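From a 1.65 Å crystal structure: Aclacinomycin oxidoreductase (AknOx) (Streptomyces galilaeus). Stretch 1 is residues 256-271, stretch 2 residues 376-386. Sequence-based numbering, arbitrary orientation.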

# COMPACT_ATOMS: atom_id res chain seq x y z
N ASP A 256 15.10 -20.81 -13.00
CA ASP A 256 15.10 -21.89 -12.01
C ASP A 256 16.26 -21.73 -11.02
O ASP A 256 17.32 -21.24 -11.41
N TRP A 257 16.08 -22.10 -9.76
CA TRP A 257 17.12 -21.89 -8.76
C TRP A 257 18.33 -22.78 -9.02
O TRP A 257 19.46 -22.42 -8.70
N SER A 258 18.10 -23.96 -9.57
CA SER A 258 19.22 -24.89 -9.72
C SER A 258 20.22 -24.37 -10.73
O SER A 258 21.42 -24.66 -10.66
N ALA A 259 19.76 -23.59 -11.72
CA ALA A 259 20.70 -23.10 -12.73
C ALA A 259 21.20 -21.71 -12.37
O ALA A 259 21.94 -21.06 -13.10
N LEU A 260 20.77 -21.24 -11.20
CA LEU A 260 21.17 -19.92 -10.75
C LEU A 260 22.44 -20.00 -9.91
O LEU A 260 22.55 -20.85 -9.02
N THR A 261 23.35 -19.11 -10.22
CA THR A 261 24.62 -18.96 -9.53
C THR A 261 24.63 -17.62 -8.80
O THR A 261 23.85 -16.74 -9.17
N GLU A 262 25.49 -17.47 -7.80
CA GLU A 262 25.56 -16.17 -7.13
C GLU A 262 25.88 -15.10 -8.17
O GLU A 262 25.28 -14.02 -8.20
N GLU A 263 26.85 -15.44 -9.03
CA GLU A 263 27.23 -14.50 -10.07
C GLU A 263 26.08 -14.15 -11.02
O GLU A 263 25.88 -12.97 -11.32
N ALA A 264 25.33 -15.12 -11.54
CA ALA A 264 24.26 -14.73 -12.47
C ALA A 264 23.14 -13.98 -11.74
O ALA A 264 22.63 -13.00 -12.29
N PHE A 265 22.74 -14.39 -10.54
CA PHE A 265 21.72 -13.67 -9.77
C PHE A 265 22.07 -12.19 -9.67
O PHE A 265 21.24 -11.31 -9.89
N THR A 266 23.34 -11.93 -9.35
CA THR A 266 23.83 -10.57 -9.19
C THR A 266 23.83 -9.80 -10.50
O THR A 266 23.51 -8.61 -10.54
N ARG A 267 24.18 -10.43 -11.63
CA ARG A 267 24.05 -9.69 -12.88
C ARG A 267 22.59 -9.27 -13.10
O ARG A 267 22.35 -8.17 -13.57
N ILE A 268 21.68 -10.17 -12.77
CA ILE A 268 20.24 -9.97 -12.90
C ILE A 268 19.83 -8.80 -12.01
O ILE A 268 19.17 -7.86 -12.44
N ILE A 269 20.25 -8.89 -10.74
CA ILE A 269 19.99 -7.77 -9.83
C ILE A 269 20.56 -6.48 -10.37
O ILE A 269 19.87 -5.47 -10.51
N ASP A 270 21.86 -6.50 -10.69
CA ASP A 270 22.52 -5.27 -11.10
C ASP A 270 21.94 -4.75 -12.41
O ASP A 270 21.78 -3.53 -12.57
N ASN A 271 21.64 -5.70 -13.30
CA ASN A 271 20.98 -5.34 -14.56
C ASN A 271 19.61 -4.72 -14.31
O ASN A 271 19.33 -3.64 -14.86
N GLN A 376 24.85 -5.57 -0.98
CA GLN A 376 23.44 -5.83 -0.70
C GLN A 376 22.91 -6.94 -1.60
O GLN A 376 22.23 -7.86 -1.15
N ALA A 377 23.24 -6.90 -2.88
CA ALA A 377 22.85 -7.96 -3.81
C ALA A 377 23.29 -9.33 -3.28
O ALA A 377 22.58 -10.32 -3.45
N ALA A 378 24.46 -9.32 -2.64
CA ALA A 378 25.07 -10.55 -2.15
C ALA A 378 24.40 -11.05 -0.87
O ALA A 378 24.32 -12.26 -0.67
N THR A 379 23.96 -10.12 -0.04
CA THR A 379 23.16 -10.37 1.16
C THR A 379 21.87 -11.08 0.75
O THR A 379 21.46 -12.08 1.34
N LEU A 380 21.27 -10.52 -0.29
CA LEU A 380 20.07 -11.03 -0.93
C LEU A 380 20.27 -12.48 -1.35
O LEU A 380 19.56 -13.38 -0.90
N TYR A 381 21.26 -12.74 -2.21
CA TYR A 381 21.46 -14.10 -2.69
C TYR A 381 21.68 -15.08 -1.55
O TYR A 381 21.04 -16.14 -1.50
N ARG A 382 22.59 -14.80 -0.61
CA ARG A 382 22.88 -15.80 0.43
C ARG A 382 21.65 -16.15 1.25
O ARG A 382 21.36 -17.30 1.58
N HIS A 383 20.90 -15.12 1.64
CA HIS A 383 19.72 -15.39 2.47
C HIS A 383 18.60 -16.02 1.66
O HIS A 383 17.74 -16.74 2.18
N LEU A 384 18.60 -15.75 0.34
CA LEU A 384 17.50 -16.38 -0.40
C LEU A 384 17.92 -17.80 -0.75
O LEU A 384 17.10 -18.71 -0.69
N SER A 385 19.18 -18.01 -1.10
CA SER A 385 19.63 -19.33 -1.53
C SER A 385 19.61 -20.37 -0.42
O SER A 385 19.45 -21.57 -0.69
N ALA A 386 19.76 -19.94 0.82
CA ALA A 386 19.85 -20.82 1.97
C ALA A 386 18.64 -21.71 2.15
O ALA A 386 17.50 -21.38 1.87

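The two helices, 262-271 and 376-385, run at 130° to one another, with their axes 9.8 Å apart at closest approach. The backbones come nearest where Thr-266 faces Ala-377, 6.1 Å between CA atoms. Ala-377 points toward the first stretch, and its methyl group is all the side chain it brings: CB lies 3.8 Å from CG2 of Ile-269 and 4.2 Å from OG1 of Thr-266. Ile-269 (m, m) suits its position because its branched CB carries a methyl that reaches this low surface. Thr-266, in the m rotamer, turns its hydroxyl back to its own helix, where OG1 gives a weak hydrogen bond to O of Glu-262, 3.3 Å away.

The principal knob is Phe-265. With chi1 at 178° (t) and chi2 at 92°, it projects from the first helix into a hollow formed by Ala-377, Leu-380, Tyr-381 and Leu-384. Ala-377 and Leu-380 meet the edge of the ring: CE2 of Phe-265 is 3.8 Å from O of Ala-377 and 4.0 Å from CB of Leu-380. At the ring tip, CZ of Phe-265 lies 4.1 Å from CD1 of Leu-384. A flat apolar ring suits this hollow: its edge meets Ala-377 and Leu-380 while the edge of Tyr-381 is directed toward its face.

Tyr-381 is the reciprocal bump, and the other stretch covers more of it than of any other residue here. Its t rotamer (chi1 -176°) lays the ring along the start of the first helix. One face of the Tyr-381 ring receives CA of Glu-262 in a CH-pi contact, 3.5 Å from the centroid and almost along the ring normal. Its edge forms an offset edge-to-face pair with Phe-265, with CD1 of Tyr-381 3.3 Å from CG of Phe-265. The phenol reaches the turn before the helix, where OH of Tyr-381 gives a weak hydrogen bond to O of Leu-260 at 3.4 Å. Tyrosine thus joins a broad apolar surface to a polar tip.

Glu-262 (chi1 -160°, t) borders this ring at the exposed margin: its CG packs 3.3 Å from CD2 of Tyr-381, and its OE1 comes to 3.9 Å from CB of Ala-378.

Trp-257 (chi1 -99°, off the wells), in the type I turn that ends at Leu-260, fills the space beside the C-terminal end of the second helix. CZ3 of Trp-257 lies 3.6 Å from CE1 of Tyr-381 and from OG of Ser-385, and its CZ2 lies 4.0 Å from CB of Leu-384. The broad indole spans all three residues; its NE1 and the Ser-385 hydroxyl are hydrogen-bonded elsewhere in the structure.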

# COMPACT_ATOMS: atom_id res chain seq x y z
CB ASP A 256 15.16 -23.28 -12.66
CG ASP A 256 13.93 -23.66 -13.47
OD1 ASP A 256 13.74 -23.00 -14.52
OD2 ASP A 256 13.15 -24.57 -13.11
CB TRP A 257 16.60 -22.12 -7.32
CG TRP A 257 16.27 -20.80 -6.67
CD1 TRP A 257 15.04 -20.23 -6.53
CD2 TRP A 257 17.20 -19.89 -6.07
NE1 TRP A 257 15.14 -19.03 -5.89
CE2 TRP A 257 16.46 -18.79 -5.59
CE3 TRP A 257 18.59 -19.89 -5.88
CZ2 TRP A 257 17.05 -17.70 -4.95
CZ3 TRP A 257 19.17 -18.81 -5.25
CH2 TRP A 257 18.41 -17.73 -4.78
CB SER A 258 18.71 -26.28 -10.11
OG SER A 258 18.12 -26.26 -11.40
CB ALA A 259 20.06 -23.10 -14.10
CB LEU A 260 20.04 -19.24 -9.97
CG LEU A 260 18.96 -18.62 -10.87
CD1 LEU A 260 17.80 -18.12 -10.04
CD2 LEU A 260 19.57 -17.52 -11.72
CB THR A 261 25.83 -19.02 -10.48
OG1 THR A 261 25.49 -19.70 -11.71
CG2 THR A 261 26.94 -19.83 -9.83
CB GLU A 262 26.58 -16.18 -6.00
CG GLU A 262 26.31 -15.03 -5.03
CD GLU A 262 27.56 -14.49 -4.38
OE1 GLU A 262 27.69 -13.25 -4.30
OE2 GLU A 262 28.40 -15.31 -3.96
CB GLU A 263 28.41 -15.01 -10.92
CG GLU A 263 28.94 -16.38 -10.63
CD GLU A 263 30.45 -16.49 -10.60
OE1 GLU A 263 31.07 -16.17 -11.64
OE2 GLU A 263 31.02 -16.88 -9.56
CB ALA A 264 23.67 -15.92 -13.20
CB PHE A 265 21.58 -14.28 -8.38
CG PHE A 265 20.60 -13.67 -7.40
CD1 PHE A 265 19.30 -14.15 -7.32
CD2 PHE A 265 20.97 -12.63 -6.56
CE1 PHE A 265 18.38 -13.62 -6.42
CE2 PHE A 265 20.06 -12.09 -5.67
CZ PHE A 265 18.76 -12.58 -5.61
CB THR A 266 25.25 -10.57 -8.60
OG1 THR A 266 25.20 -10.91 -7.21
CG2 THR A 266 25.88 -9.19 -8.68
CB ARG A 267 24.51 -10.51 -14.08
CG ARG A 267 25.92 -11.03 -13.87
CD ARG A 267 26.89 -10.27 -14.76
NE ARG A 267 27.51 -9.16 -14.03
CZ ARG A 267 28.75 -8.77 -14.27
NH1 ARG A 267 29.27 -7.76 -13.58
NH2 ARG A 267 29.48 -9.39 -15.19
CB ILE A 268 19.47 -11.25 -12.54
CG1 ILE A 268 19.34 -12.23 -13.71
CG2 ILE A 268 18.09 -10.95 -11.96
CD1 ILE A 268 18.74 -13.56 -13.31
CB ILE A 269 20.58 -8.04 -8.43
CG1 ILE A 269 19.84 -9.13 -7.65
CG2 ILE A 269 20.67 -6.74 -7.64
CD1 ILE A 269 18.43 -8.78 -7.24
CB ASP A 270 24.03 -5.50 -11.20
CG ASP A 270 24.64 -5.77 -9.83
OD1 ASP A 270 23.98 -5.48 -8.82
OD2 ASP A 270 25.79 -6.29 -9.79
CB ASN A 271 20.86 -6.58 -15.46
CG ASN A 271 22.15 -6.96 -16.16
OD1 ASN A 271 23.21 -6.35 -16.00
ND2 ASN A 271 22.07 -8.00 -16.99
CB GLN A 376 22.62 -4.55 -0.84
CG GLN A 376 22.78 -3.58 0.32
CD GLN A 376 22.28 -2.18 0.01
OE1 GLN A 376 21.54 -1.61 0.83
NE2 GLN A 376 22.66 -1.63 -1.13
CB ALA A 377 23.45 -7.70 -5.18
CB ALA A 378 26.56 -10.35 -1.94
CB THR A 379 22.82 -9.07 1.91
OG1 THR A 379 24.01 -8.52 2.51
CG2 THR A 379 21.85 -9.32 3.05
CB LEU A 380 19.72 -10.18 -2.15
CG LEU A 380 18.38 -9.44 -2.14
CD1 LEU A 380 17.77 -9.40 -0.75
CD2 LEU A 380 18.53 -8.03 -2.68
CB TYR A 381 22.63 -14.17 -3.68
CG TYR A 381 22.81 -15.55 -4.28
CD1 TYR A 381 22.10 -15.90 -5.42
CD2 TYR A 381 23.67 -16.50 -3.74
CE1 TYR A 381 22.24 -17.15 -5.99
CE2 TYR A 381 23.82 -17.75 -4.31
CZ TYR A 381 23.10 -18.07 -5.44
OH TYR A 381 23.23 -19.31 -6.02
CB ARG A 382 23.98 -15.31 1.36
CG ARG A 382 24.70 -16.41 2.13
CD ARG A 382 25.64 -15.76 3.15
NE ARG A 382 26.17 -14.48 2.64
CZ ARG A 382 26.03 -13.31 3.24
NH1 ARG A 382 25.37 -13.23 4.37
NH2 ARG A 382 26.53 -12.19 2.75
CB HIS A 383 19.23 -14.09 3.10
CG HIS A 383 19.75 -13.93 4.51
ND1 HIS A 383 20.90 -13.24 4.80
CD2 HIS A 383 19.27 -14.39 5.68
CE1 HIS A 383 21.10 -13.28 6.11
NE2 HIS A 383 20.12 -13.97 6.67
CB LEU A 384 17.10 -15.53 -1.61
CG LEU A 384 16.27 -14.28 -1.30
CD1 LEU A 384 16.22 -13.32 -2.49
CD2 LEU A 384 14.86 -14.66 -0.88
CB SER A 385 21.04 -19.23 -2.12
OG SER A 385 21.30 -20.43 -2.84
CB ALA A 386 20.09 -20.01 3.26